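Local coordinates for nitrite oxidoreductase subunit A (Kuenenia stuttgartiensis, PDB 7B04), which is a NarG-like member of the molybdopterin oxidoreductase family that holds a molybdenum atom, an iron/sulfur cluster and MD1 in its chain, at residues I248-H252 with L749-F754; Y240-L246 with G263-N269; L201-Y206 with S644-V648; S994-V998 with S1025-V1030; Y543-M547 with R827-Y831. All blocks are in the same frame, centred on the assembly; numbering follows the deposited sequence.

Contact 1: residues I248-H252 with L749-F754; sequences IVDAH and LRDKRF
His252 and Asp751 form the one hydrogen bond between the helical segment 248-252 and the helix-to-helix link 749-754. NE2 of His252 gives its hydrogen to OD1 of Asp751 at 2.8 Å, with an N-H...O angle of 147°. The acceptor lies close to the imidazole plane; the ring stands at 90° to the carboxylate, and NE2 meets OD1 from above the carboxylate plane, 44° out of it. Within its own segment Asp751 is held by Arg753 in a side-on salt bridge: Arg753 NE donates to the syn lone pair of Asp751 OD2 at 2.8 Å, and Arg753 NH2 reaches Asp751 OD1 at 2.8 Å. OD1 therefore serves two donors. OD2 also takes a weak capping bond from Arg753 N at the turn into helix 753-757.

The apolar contacts are made by two rings and three aliphatic side chains. CD1 of Ile248 sits over the centre of the Phe754 face, 4.1 Å from the centroid, while CG2 of Val249 touches the ring's edge at CZ, 3.4 Å away. Leu749 CB lies over one face of the His252 ring, 4.2 Å from its centroid. Leu749 CD1 meets Val249 CG1 at 3.8 Å. Ile186 of helix 174-191 packs on both Val249 and Leu749.

Ile248, Val249 and Phe754 are buried, whereas the histidine, aspartate and arginine are partly exposed. The bidentate arginine should fix the rotation of the carboxylate, leaving OD1 placed for the imidazole. Such a carboxylate would probably favour a protonated histidine, although the guanidinium nearby would work against this.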
# COMPACT_ATOMS: atom_id res chain seq x y z
N ILE B 248 -24.05 -5.77 35.62
CA ILE B 248 -25.47 -5.97 35.93
C ILE B 248 -25.85 -7.43 35.73
O ILE B 248 -26.55 -8.02 36.56
CB ILE B 248 -26.34 -5.05 35.06
CG1 ILE B 248 -25.97 -3.58 35.26
CG2 ILE B 248 -27.81 -5.26 35.39
CD1 ILE B 248 -26.69 -2.65 34.30
N VAL B 249 -25.40 -8.03 34.63
CA VAL B 249 -25.71 -9.44 34.38
C VAL B 249 -25.13 -10.31 35.48
O VAL B 249 -25.74 -11.30 35.90
CB VAL B 249 -25.20 -9.86 32.99
CG1 VAL B 249 -25.94 -11.11 32.51
CG2 VAL B 249 -25.36 -8.73 31.99
N ASP B 250 -23.94 -9.95 35.96
CA ASP B 250 -23.35 -10.68 37.08
C ASP B 250 -24.21 -10.54 38.33
O ASP B 250 -24.36 -11.49 39.10
CB ASP B 250 -21.93 -10.17 37.34
CG ASP B 250 -21.20 -11.00 38.38
OD1 ASP B 250 -20.81 -12.14 38.07
OD2 ASP B 250 -21.02 -10.50 39.51
N ALA B 251 -24.77 -9.35 38.56
CA ALA B 251 -25.69 -9.15 39.67
C ALA B 251 -26.91 -10.05 39.54
O ALA B 251 -27.41 -10.58 40.54
CB ALA B 251 -26.10 -7.68 39.77
N HIS B 252 -27.42 -10.21 38.32
CA HIS B 252 -28.56 -11.10 38.11
C HIS B 252 -28.16 -12.56 38.26
O HIS B 252 -28.93 -13.38 38.78
CB HIS B 252 -29.18 -10.85 36.73
CG HIS B 252 -29.99 -9.59 36.65
ND1 HIS B 252 -31.27 -9.50 37.14
CD2 HIS B 252 -29.70 -8.38 36.13
CE1 HIS B 252 -31.74 -8.28 36.93
NE2 HIS B 252 -30.80 -7.58 36.32
N LEU B 749 -33.54 -9.50 30.90
CA LEU B 749 -33.34 -9.46 32.35
C LEU B 749 -34.30 -8.51 33.05
O LEU B 749 -34.17 -8.33 34.27
CB LEU B 749 -31.89 -9.08 32.66
CG LEU B 749 -30.88 -10.16 32.27
CD1 LEU B 749 -29.46 -9.72 32.57
CD2 LEU B 749 -31.21 -11.47 32.97
N ARG B 750 -35.25 -7.93 32.33
CA ARG B 750 -36.23 -6.99 32.89
C ARG B 750 -35.53 -5.91 33.71
O ARG B 750 -35.90 -5.60 34.84
CB ARG B 750 -37.27 -7.73 33.73
CG ARG B 750 -37.68 -9.08 33.15
CD ARG B 750 -39.18 -9.17 32.92
N ASP B 751 -34.50 -5.33 33.10
CA ASP B 751 -33.67 -4.31 33.74
C ASP B 751 -33.61 -3.09 32.83
O ASP B 751 -33.34 -3.22 31.63
CB ASP B 751 -32.26 -4.84 34.02
CG ASP B 751 -31.66 -4.26 35.28
OD1 ASP B 751 -31.72 -4.92 36.33
OD2 ASP B 751 -31.12 -3.13 35.21
N LYS B 752 -33.86 -1.92 33.41
CA LYS B 752 -33.82 -0.67 32.66
C LYS B 752 -32.43 -0.06 32.67
O LYS B 752 -32.08 0.69 31.75
CB LYS B 752 -34.84 0.33 33.23
N ARG B 753 -31.66 -0.29 33.74
CA ARG B 753 -30.30 0.22 33.85
C ARG B 753 -29.41 -0.12 32.65
O ARG B 753 -28.37 0.52 32.48
CB ARG B 753 -29.65 -0.34 35.12
CG ARG B 753 -30.35 0.07 36.40
CD ARG B 753 -29.79 -0.66 37.61
NE ARG B 753 -30.02 -2.10 37.57
CZ ARG B 753 -29.71 -2.93 38.56
NH1 ARG B 753 -29.16 -2.46 39.67
NH2 ARG B 753 -29.96 -4.22 38.45
N PHE B 754 -29.78 -1.10 31.82
CA PHE B 754 -29.00 -1.36 30.62
C PHE B 754 -29.15 -0.24 29.61
O PHE B 754 -28.16 0.27 29.07
CB PHE B 754 -29.40 -2.70 29.99
CG PHE B 754 -28.76 -3.89 30.64
CD1 PHE B 754 -27.45 -4.25 30.34
CD2 PHE B 754 -29.46 -4.66 31.55
CE1 PHE B 754 -26.86 -5.35 30.93
CE2 PHE B 754 -28.88 -5.76 32.15
CZ PHE B 754 -27.58 -6.10 31.84

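Contact 2: residues Y240-L246 with G263-N269; sequences YRFNNCL and GGRNWSN
Asn243 and Asn266 both carry CG anti to the carbonyl carbon (chi1 -76° and -59°), which turns their amides toward each other between helix 238-254 and the segment 263-269. The planes are nearly coplanar, 26° apart, and Asn243 ND2 donates to Asn266 OD1 at 2.8 Å, with the acceptor close to the donor's amide plane. ND2 of Asn243 also donates to Gly224 O. Asn266 ND2 has its own partner in Asp611.

Tyr240 lies over the same asparagine: CB of Asn266 is 3.8 Å from the ring centroid, a CH-pi contact displaced toward the rim, and the amide is stacked on the ring. At the far end of the ring, OH faces Trp267 O near the ring plane, but the modelled separation is too short to be trusted in detail.

At the other end of the contact the backbones meet. Gly264 N donates to Asn243 O at 2.7 Å, and Leu246 CB comes within 3.7 Å of Gly264 N.

These contacts close the beta-alpha-beta unit formed by strand 222-226, helix 238-254 and strand 265-266. Phe222 of the first strand touches Asn243 and Leu246, strand 265-266 is an outermost strand of the mixed sheet, and Leu745 of helix 734-749 packs against Phe242 and Leu246.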
# COMPACT_ATOMS: atom_id res chain seq x y z
N TYR B 240 -15.62 -1.59 25.55
CA TYR B 240 -15.19 -1.56 26.95
C TYR B 240 -16.31 -1.09 27.86
O TYR B 240 -16.40 -1.54 29.01
CB TYR B 240 -13.96 -0.66 27.11
CG TYR B 240 -12.69 -1.20 26.48
CD1 TYR B 240 -12.66 -2.46 25.91
CD2 TYR B 240 -11.53 -0.45 26.49
CE1 TYR B 240 -11.50 -2.96 25.34
CE2 TYR B 240 -10.36 -0.94 25.93
CZ TYR B 240 -10.35 -2.19 25.36
OH TYR B 240 -9.19 -2.67 24.80
N ARG B 241 -17.17 -0.19 27.37
CA ARG B 241 -18.35 0.20 28.14
C ARG B 241 -19.33 -0.96 28.25
O ARG B 241 -19.93 -1.17 29.31
CB ARG B 241 -19.01 1.40 27.47
CG ARG B 241 -20.12 2.05 28.28
CD ARG B 241 -20.72 3.23 27.51
NE ARG B 241 -21.78 3.90 28.26
CZ ARG B 241 -21.58 4.94 29.07
NH1 ARG B 241 -20.35 5.42 29.24
NH2 ARG B 241 -22.60 5.49 29.70
N PHE B 242 -19.49 -1.73 27.17
CA PHE B 242 -20.36 -2.91 27.21
C PHE B 242 -19.87 -3.91 28.24
O PHE B 242 -20.66 -4.47 29.01
CB PHE B 242 -20.43 -3.55 25.83
CG PHE B 242 -21.36 -4.73 25.76
CD1 PHE B 242 -22.73 -4.55 25.68
CD2 PHE B 242 -20.85 -6.02 25.76
CE1 PHE B 242 -23.58 -5.64 25.62
CE2 PHE B 242 -21.69 -7.11 25.70
CZ PHE B 242 -23.06 -6.92 25.63
N ASN B 243 -18.57 -4.12 28.24
CA ASN B 243 -17.92 -5.05 29.18
C ASN B 243 -18.21 -4.56 30.59
O ASN B 243 -18.46 -5.36 31.47
CB ASN B 243 -16.42 -4.98 28.96
CG ASN B 243 -16.02 -5.71 27.72
OD1 ASN B 243 -16.75 -6.56 27.27
ND2 ASN B 243 -14.86 -5.42 27.20
N ASN B 244 -18.15 -3.26 30.79
CA ASN B 244 -18.42 -2.70 32.13
C ASN B 244 -19.86 -2.99 32.53
O ASN B 244 -20.08 -3.37 33.65
CB ASN B 244 -18.12 -1.21 32.13
CG ASN B 244 -18.11 -0.67 33.53
OD1 ASN B 244 -18.18 -1.43 34.47
ND2 ASN B 244 -18.07 0.63 33.67
N CYS B 245 -20.78 -2.86 31.59
CA CYS B 245 -22.23 -3.03 31.80
C CYS B 245 -22.55 -4.44 32.23
O CYS B 245 -23.56 -4.65 32.81
CB CYS B 245 -22.94 -2.81 30.48
SG CYS B 245 -23.40 -1.10 30.18
N LEU B 246 -21.76 -5.40 31.82
CA LEU B 246 -22.03 -6.79 32.17
C LEU B 246 -21.99 -7.04 33.67
O LEU B 246 -22.37 -8.14 34.10
CB LEU B 246 -21.03 -7.71 31.46
CG LEU B 246 -21.22 -7.79 29.95
CD1 LEU B 246 -20.12 -8.62 29.35
CD2 LEU B 246 -22.58 -8.37 29.60
N GLY B 263 -17.92 -7.21 35.77
CA GLY B 263 -18.36 -7.38 34.40
C GLY B 263 -17.31 -8.01 33.52
O GLY B 263 -16.42 -8.74 33.97
N GLY B 264 -17.40 -7.69 32.23
CA GLY B 264 -16.56 -8.31 31.24
C GLY B 264 -15.13 -7.83 31.37
O GLY B 264 -14.81 -6.90 32.11
N ARG B 265 -14.24 -8.53 30.70
CA ARG B 265 -12.83 -8.19 30.70
C ARG B 265 -12.43 -7.52 29.40
O ARG B 265 -12.68 -8.05 28.31
CB ARG B 265 -11.99 -9.43 30.96
CG ARG B 265 -11.90 -9.70 32.44
CD ARG B 265 -10.86 -10.72 32.74
NE ARG B 265 -9.58 -10.08 33.00
CZ ARG B 265 -8.57 -10.68 33.62
NH1 ARG B 265 -7.43 -10.04 33.82
NH2 ARG B 265 -8.70 -11.94 34.03
N ASN B 266 -11.83 -6.34 29.52
CA ASN B 266 -11.43 -5.56 28.36
C ASN B 266 -10.16 -6.15 27.76
O ASN B 266 -9.15 -6.31 28.44
CB ASN B 266 -11.20 -4.11 28.77
CG ASN B 266 -12.43 -3.46 29.37
OD1 ASN B 266 -13.55 -3.90 29.15
ND2 ASN B 266 -12.21 -2.41 30.16
N TRP B 267 -10.25 -6.54 26.49
CA TRP B 267 -9.11 -7.12 25.79
C TRP B 267 -8.22 -6.02 25.22
O TRP B 267 -8.71 -5.03 24.66
CB TRP B 267 -9.58 -8.06 24.69
CG TRP B 267 -9.47 -9.46 25.15
CD1 TRP B 267 -9.32 -9.86 26.44
CD2 TRP B 267 -9.51 -10.65 24.35
NE1 TRP B 267 -9.24 -11.23 26.50
CE2 TRP B 267 -9.36 -11.74 25.23
CE3 TRP B 267 -9.65 -10.90 22.99
CZ2 TRP B 267 -9.35 -13.06 24.79
CZ3 TRP B 267 -9.64 -12.22 22.55
CH2 TRP B 267 -9.49 -13.28 23.45
N SER B 268 -6.91 -6.22 25.34
CA SER B 268 -5.95 -5.19 24.98
C SER B 268 -5.75 -5.15 23.47
O SER B 268 -6.08 -6.09 22.74
CB SER B 268 -4.61 -5.46 25.69
OG SER B 268 -4.13 -6.76 25.38
N ASN B 269 -5.20 -4.03 23.00
CA ASN B 269 -4.94 -3.83 21.58
C ASN B 269 -3.47 -3.58 21.27
O ASN B 269 -2.90 -4.27 20.42
CB ASN B 269 -5.79 -2.66 21.06
CG ASN B 269 -7.26 -2.98 21.04
OD1 ASN B 269 -7.68 -4.01 20.52
ND2 ASN B 269 -8.07 -2.08 21.59

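Contact 3: residues L201-Y206 with S644-V648; sequences LIDQGY and SPTKV
Tyr206 lays its ring against Pro645, and the ring can be followed outward atom by atom. CB points toward the segment 644-648, and with CG anti to the carbonyl carbon (chi1 -67°) the ring is carried over the proline. CG of the ring is 3.9 Å from Pro645 CG. CE1 is 3.8 Å from Pro645 CB, and that same CB stands over the ring centre, 3.8 Å from the centroid and 11° off the normal, a CH-pi contact. Across the ring from CE1, CE2 is 4.0 Å from Lys647 NZ, which lies at the edge near the ring plane. The tip, OH, is 3.7 Å from this NZ and is hydrogen-bonded to Glu621 OE2.

Lys647 arrives from the opposite direction. Its CE rests on Leu201 CD2 at 3.6 Å, and NZ faces Gln204 OE1, modelled so close that the exact length of this hydrogen bond is doubtful. NZ also has weak bonds to Tyr192 OH and Asn673 O and a long, weak ion pair with Glu675, and Gln204 NE2 is held by Tyr192 as well.

Gly205 leaves helix 195-204 with positive phi (112°). Tyr206 N returns to Leu201 O at 3.2 Å, and Gly205 N bonds weakly to Ile202 O. This is a Schellman motif, whose Tyr206 and Leu201 both pack on the loop leading into strand 648-652 of the mixed sheet.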
# COMPACT_ATOMS: atom_id res chain seq x y z
N LEU B 201 -14.50 -25.47 35.12
CA LEU B 201 -13.30 -24.93 34.48
C LEU B 201 -12.06 -25.69 34.90
O LEU B 201 -11.10 -25.80 34.13
CB LEU B 201 -13.17 -23.44 34.81
CG LEU B 201 -14.29 -22.61 34.19
CD1 LEU B 201 -14.27 -21.23 34.76
CD2 LEU B 201 -14.13 -22.56 32.69
N ILE B 202 -12.05 -26.21 36.13
CA ILE B 202 -10.94 -27.06 36.56
C ILE B 202 -11.02 -28.42 35.87
O ILE B 202 -9.98 -29.04 35.58
CB ILE B 202 -10.95 -27.20 38.09
CG1 ILE B 202 -10.64 -25.85 38.75
CG2 ILE B 202 -9.96 -28.25 38.56
CD1 ILE B 202 -9.24 -25.35 38.50
N ASP B 203 -12.23 -28.88 35.55
CA ASP B 203 -12.37 -30.15 34.83
C ASP B 203 -11.92 -30.02 33.38
O ASP B 203 -11.50 -31.02 32.77
CB ASP B 203 -13.82 -30.63 34.89
CG ASP B 203 -14.24 -31.04 36.28
OD1 ASP B 203 -13.37 -31.49 37.06
OD2 ASP B 203 -15.44 -30.93 36.60
N GLN B 204 -11.99 -28.82 32.80
CA GLN B 204 -11.58 -28.62 31.42
C GLN B 204 -10.07 -28.41 31.27
O GLN B 204 -9.57 -28.48 30.14
CB GLN B 204 -12.33 -27.43 30.82
CG GLN B 204 -13.83 -27.69 30.70
CD GLN B 204 -14.58 -26.48 30.19
OE1 GLN B 204 -14.00 -25.43 29.93
NE2 GLN B 204 -15.90 -26.62 30.05
N GLY B 205 -9.35 -28.15 32.36
CA GLY B 205 -7.91 -28.05 32.31
C GLY B 205 -7.33 -26.68 32.55
O GLY B 205 -6.11 -26.51 32.43
N TYR B 206 -8.15 -25.69 32.89
CA TYR B 206 -7.63 -24.35 33.12
C TYR B 206 -6.90 -24.30 34.46
O TYR B 206 -7.31 -24.94 35.43
CB TYR B 206 -8.77 -23.33 33.11
CG TYR B 206 -9.43 -23.16 31.76
CD1 TYR B 206 -8.85 -22.36 30.78
CD2 TYR B 206 -10.62 -23.79 31.47
CE1 TYR B 206 -9.45 -22.20 29.55
CE2 TYR B 206 -11.23 -23.64 30.23
CZ TYR B 206 -10.64 -22.84 29.28
OH TYR B 206 -11.24 -22.69 28.05
N SER B 644 -8.08 -14.84 32.63
CA SER B 644 -9.19 -15.69 32.99
C SER B 644 -9.61 -16.49 31.76
O SER B 644 -9.30 -16.10 30.63
CB SER B 644 -10.38 -14.87 33.52
OG SER B 644 -10.94 -14.06 32.51
N PRO B 645 -10.29 -17.62 31.95
CA PRO B 645 -10.73 -18.41 30.80
C PRO B 645 -11.65 -17.62 29.87
O PRO B 645 -12.47 -16.83 30.32
CB PRO B 645 -11.47 -19.59 31.44
CG PRO B 645 -10.88 -19.70 32.80
CD PRO B 645 -10.59 -18.30 33.23
N THR B 646 -11.49 -17.85 28.57
CA THR B 646 -12.34 -17.23 27.56
C THR B 646 -13.41 -18.23 27.15
O THR B 646 -13.10 -19.31 26.64
CB THR B 646 -11.54 -16.79 26.33
OG1 THR B 646 -10.45 -15.96 26.73
CG2 THR B 646 -12.43 -16.02 25.36
N LYS B 647 -14.67 -17.86 27.37
CA LYS B 647 -15.81 -18.67 26.99
C LYS B 647 -16.76 -17.95 26.06
O LYS B 647 -17.45 -18.60 25.27
CB LYS B 647 -16.58 -19.14 28.24
CG LYS B 647 -15.80 -20.14 29.08
CD LYS B 647 -15.62 -21.44 28.31
CE LYS B 647 -14.93 -22.49 29.15
NZ LYS B 647 -14.77 -23.77 28.40
N VAL B 648 -16.83 -16.62 26.14
CA VAL B 648 -17.56 -15.79 25.19
C VAL B 648 -16.62 -14.69 24.72
O VAL B 648 -15.80 -14.19 25.50
CB VAL B 648 -18.84 -15.19 25.81
CG1 VAL B 648 -19.66 -14.48 24.75
CG2 VAL B 648 -19.67 -16.25 26.49

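Contact 4: residues S994-V998 with S1025-V1030; sequences SFYKV and SSDKTV
Val998 and Asp1027 meet at about a right angle where helix 994-999 packs against the N-terminal end of helix 1027-1033. Along the chain the first helix leads into strand 1001-1007 and the second follows strand 1015-1018, both of one mixed sheet.

Val998 spreads its two methyls over different targets. CG1, anti to the backbone N (chi1 -169°), leans on the backbone ahead of the helix, 3.4 Å from Ser1026 O, and also reaches Val1030 CG2 at 4.1 Å. CG2 of Val998 touches Asp1027 OD1 at 3.3 Å. The same OD1 lies 3.4 Å from CD1 of Phe995, whose ring plane stands 78° from the carboxylate, the oxygen approaching obliquely. The ring also packs on Leu667 and Lys668 of helix 663-670. The aliphatic part of the exposed Lys997 lies against Val1030, CD to CG1 at 3.8 Å.

The contact between the segments is thus made by apolar groups and carbon-oxygen packing, while the polar bonds run within the second segment or to other parts of the fold: Tyr690 OH is hydrogen-bonded to Asp1027 N, and Ser1025 OG to Gly1054 O. Ser1026 is the N-cap, and its N donates to Thr1029 OG1 at 2.8 Å.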
# COMPACT_ATOMS: atom_id res chain seq x y z
N SER B 994 -7.42 -33.74 7.47
CA SER B 994 -8.06 -32.84 6.52
C SER B 994 -7.68 -31.39 6.81
O SER B 994 -7.48 -30.60 5.88
CB SER B 994 -9.58 -33.02 6.57
OG SER B 994 -9.95 -34.34 6.21
N PHE B 995 -7.56 -31.03 8.09
CA PHE B 995 -7.22 -29.66 8.45
C PHE B 995 -5.75 -29.33 8.23
O PHE B 995 -5.41 -28.15 8.09
CB PHE B 995 -7.60 -29.38 9.91
CG PHE B 995 -7.71 -27.92 10.24
CD1 PHE B 995 -8.80 -27.18 9.83
CD2 PHE B 995 -6.71 -27.29 10.97
CE1 PHE B 995 -8.90 -25.84 10.14
CE2 PHE B 995 -6.80 -25.94 11.27
CZ PHE B 995 -7.90 -25.22 10.86
N TYR B 996 -4.87 -30.34 8.22
CA TYR B 996 -3.46 -30.08 7.94
C TYR B 996 -3.28 -29.51 6.54
O TYR B 996 -2.44 -28.64 6.32
CB TYR B 996 -2.64 -31.35 8.11
CG TYR B 996 -1.18 -31.18 7.75
CD1 TYR B 996 -0.34 -30.38 8.53
CD2 TYR B 996 -0.63 -31.81 6.65
CE1 TYR B 996 0.99 -30.22 8.20
CE2 TYR B 996 0.70 -31.66 6.32
CZ TYR B 996 1.51 -30.86 7.10
OH TYR B 996 2.84 -30.71 6.78
N LYS B 997 -4.06 -30.02 5.57
CA LYS B 997 -4.03 -29.46 4.23
C LYS B 997 -4.35 -27.98 4.25
O LYS B 997 -3.75 -27.18 3.52
CB LYS B 997 -5.02 -30.22 3.33
CG LYS B 997 -5.06 -29.74 1.89
CD LYS B 997 -6.26 -30.33 1.15
CE LYS B 997 -6.06 -31.80 0.84
NZ LYS B 997 -7.17 -32.35 0.02
N VAL B 998 -5.31 -27.58 5.09
CA VAL B 998 -5.65 -26.17 5.24
C VAL B 998 -4.52 -25.42 5.94
O VAL B 998 -4.25 -24.25 5.64
CB VAL B 998 -6.98 -26.04 6.01
CG1 VAL B 998 -7.50 -24.61 5.95
CG2 VAL B 998 -8.00 -27.02 5.48
N SER B 1025 -6.17 -19.00 4.48
CA SER B 1025 -6.85 -20.16 3.91
C SER B 1025 -7.77 -20.79 4.96
O SER B 1025 -7.34 -21.10 6.07
CB SER B 1025 -5.83 -21.18 3.42
OG SER B 1025 -4.99 -20.63 2.42
N SER B 1026 -9.03 -20.97 4.59
CA SER B 1026 -10.01 -21.62 5.43
C SER B 1026 -10.37 -22.97 4.83
O SER B 1026 -9.85 -23.36 3.78
CB SER B 1026 -11.25 -20.74 5.59
OG SER B 1026 -11.97 -20.64 4.38
N ASP B 1027 -11.25 -23.70 5.52
CA ASP B 1027 -11.71 -24.98 4.99
C ASP B 1027 -12.36 -24.81 3.63
O ASP B 1027 -11.95 -25.44 2.65
CB ASP B 1027 -12.68 -25.63 5.98
CG ASP B 1027 -12.00 -26.13 7.24
OD1 ASP B 1027 -10.82 -26.53 7.16
OD2 ASP B 1027 -12.64 -26.12 8.31
N LYS B 1028 -13.36 -23.92 3.54
CA LYS B 1028 -14.14 -23.80 2.32
C LYS B 1028 -13.33 -23.24 1.16
O LYS B 1028 -13.57 -23.61 0.00
CB LYS B 1028 -15.36 -22.92 2.58
CG LYS B 1028 -16.36 -23.56 3.51
CD LYS B 1028 -17.51 -22.63 3.83
CE LYS B 1028 -18.45 -23.27 4.83
NZ LYS B 1028 -19.54 -22.36 5.24
N THR B 1029 -12.38 -22.34 1.42
CA THR B 1029 -11.54 -21.83 0.34
C THR B 1029 -10.69 -22.95 -0.25
O THR B 1029 -10.48 -23.00 -1.46
CB THR B 1029 -10.67 -20.68 0.83
OG1 THR B 1029 -9.84 -21.11 1.91
CG2 THR B 1029 -11.54 -19.51 1.29
N VAL B 1030 -10.17 -23.83 0.61
CA VAL B 1030 -9.42 -24.99 0.12
C VAL B 1030 -10.33 -25.94 -0.64
O VAL B 1030 -9.95 -26.47 -1.70
CB VAL B 1030 -8.71 -25.69 1.29
CG1 VAL B 1030 -8.07 -26.99 0.82
CG2 VAL B 1030 -7.66 -24.77 1.90

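Contact 5: residues Y543-M547 with R827-Y831; sequences YLPVM and RLQAY
Tyr543 and Met547, which both touch Leu828, are tied to each other through Tyr543 O: this carbonyl accepts from Met547 N at 2.6 Å and, weakly, from Val546 N at 3.1 Å. The bonds lie in the helical turn that carries Met547, whose CB points toward the segment 827-831.

Across the contact everything is apolar packing. Met547 and Leu828 run alongside one another, pointing in opposing senses, with SD of Met547 3.4 Å from Leu828 CB and its CG 3.6 Å from Leu828 CD1. A bend at the last torsion of Met547 (chi3 -75°) turns CE away from Leu828 toward Ala830, whose CB it approaches to 3.9 Å. The CB methyl of Ala830 also meets Leu544 CD2 at 3.7 Å, so Ala830 is touched by two side chains from one helix. Tyr543 adds its rim: CE2 is 4.3 Å from Leu828 CD2, which lies near the ring plane at the edge.

The loop is held in place from elsewhere. Ala830 N bonds to Asp382 OD2, and Leu828 makes backbone hydrogen bonds with Phe380 and Asp382. Tyr485 and Leu481 of helix 481-488 pack on Ala830, while Leu360 of helix 355-368 touches Leu544.

Helix 544-548 lies in the connection between the adjacent parallel strands 521-525 and 558-561, so the contact is one between a beta-alpha-beta crossover of the parallel sheet and a loop some 280 residues later in the chain.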
# COMPACT_ATOMS: atom_id res chain seq x y z
N TYR B 543 18.16 3.86 23.84
CA TYR B 543 18.36 5.14 24.52
C TYR B 543 19.80 5.40 24.91
O TYR B 543 20.16 6.56 25.16
CB TYR B 543 17.48 5.25 25.77
CG TYR B 543 16.05 5.69 25.53
CD1 TYR B 543 15.30 5.16 24.48
CD2 TYR B 543 15.44 6.64 26.34
CE1 TYR B 543 14.00 5.56 24.26
CE2 TYR B 543 14.14 7.05 26.12
CZ TYR B 543 13.42 6.51 25.08
OH TYR B 543 12.13 6.91 24.85
N LEU B 544 20.64 4.36 24.99
CA LEU B 544 22.00 4.54 25.48
C LEU B 544 22.79 5.57 24.69
O LEU B 544 23.36 6.49 25.31
CB LEU B 544 22.72 3.18 25.50
CG LEU B 544 22.30 2.21 26.60
CD1 LEU B 544 22.93 0.85 26.37
CD2 LEU B 544 22.68 2.75 27.96
N PRO B 545 22.88 5.51 23.35
CA PRO B 545 23.65 6.55 22.64
C PRO B 545 22.99 7.92 22.69
O PRO B 545 23.68 8.93 22.54
CB PRO B 545 23.73 6.02 21.21
CG PRO B 545 22.53 5.16 21.07
CD PRO B 545 22.31 4.53 22.41
N VAL B 546 21.67 7.98 22.91
CA VAL B 546 20.96 9.25 22.91
C VAL B 546 20.87 9.86 24.31
O VAL B 546 20.68 11.08 24.43
CB VAL B 546 19.57 9.07 22.29
CG1 VAL B 546 18.59 8.49 23.29
CG2 VAL B 546 19.05 10.38 21.75
N MET B 547 20.99 9.05 25.37
CA MET B 547 21.06 9.61 26.72
C MET B 547 22.37 10.34 26.94
O MET B 547 22.41 11.37 27.63
CB MET B 547 20.91 8.50 27.76
CG MET B 547 19.51 7.93 27.89
SD MET B 547 19.39 6.80 29.29
CE MET B 547 20.25 5.37 28.65
N ARG B 827 14.42 9.63 36.22
CA ARG B 827 15.50 9.83 35.28
C ARG B 827 15.46 8.74 34.23
O ARG B 827 14.83 7.69 34.41
CB ARG B 827 16.86 9.82 35.98
CG ARG B 827 17.13 11.01 36.85
CD ARG B 827 18.26 10.72 37.82
NE ARG B 827 18.69 11.91 38.53
CZ ARG B 827 19.74 12.64 38.18
NH1 ARG B 827 20.06 13.72 38.88
NH2 ARG B 827 20.47 12.30 37.13
N LEU B 828 16.12 9.01 33.11
CA LEU B 828 16.20 7.99 32.05
C LEU B 828 17.00 6.86 32.67
O LEU B 828 18.08 7.15 33.13
CB LEU B 828 16.95 8.61 30.88
CG LEU B 828 16.28 9.81 30.22
CD1 LEU B 828 17.17 10.42 29.17
CD2 LEU B 828 14.95 9.43 29.62
N GLN B 829 16.55 5.61 32.56
CA GLN B 829 17.27 4.52 33.24
C GLN B 829 17.96 3.56 32.27
O GLN B 829 17.33 3.09 31.36
CB GLN B 829 16.32 3.78 34.17
CG GLN B 829 15.41 4.69 34.96
CD GLN B 829 15.07 4.16 36.33
OE1 GLN B 829 14.75 4.90 37.24
NE2 GLN B 829 15.15 2.86 36.48
N ALA B 830 19.24 3.32 32.50
CA ALA B 830 20.04 2.32 31.76
C ALA B 830 20.16 1.06 32.60
O ALA B 830 20.84 0.15 32.16
CB ALA B 830 21.37 2.91 31.41
N TYR B 831 19.58 1.06 33.80
CA TYR B 831 19.68 -0.04 34.78
C TYR B 831 18.32 -0.24 35.45
O TYR B 831 17.63 0.74 35.65
CB TYR B 831 20.69 0.33 35.87
CG TYR B 831 21.18 -0.84 36.66
CD1 TYR B 831 21.99 -1.79 36.08
CD2 TYR B 831 20.80 -1.03 37.97
CE1 TYR B 831 22.43 -2.90 36.78
CE2 TYR B 831 21.22 -2.14 38.68
CZ TYR B 831 22.04 -3.07 38.09
OH TYR B 831 22.45 -4.17 38.76

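How the contacts relate
Contacts 1 and 2 share helix 238-254, whose earlier turns meet a buried outermost strand and whose later ones meet a partly exposed helix-to-helix link. They touch where Phe754 packs on Cys245 O. Contact 3 adjoins contact 2 through Trp267 against Thr646, so the three make one region on the same side of the chain's centre. Contact 1, the farthest out and only partly buried, has the sole carboxylate-histidine bond; buried contact 2 relies on amides and backbone, and buried contact 3 sets a proline on a tyrosine face beside a lysine-glutamine bond. Contacts 4 and 5, also buried, lie on opposite sides of the centre: contact 5 is apolar packing, while in contact 4 valine and phenylalanine also pack on oxygens.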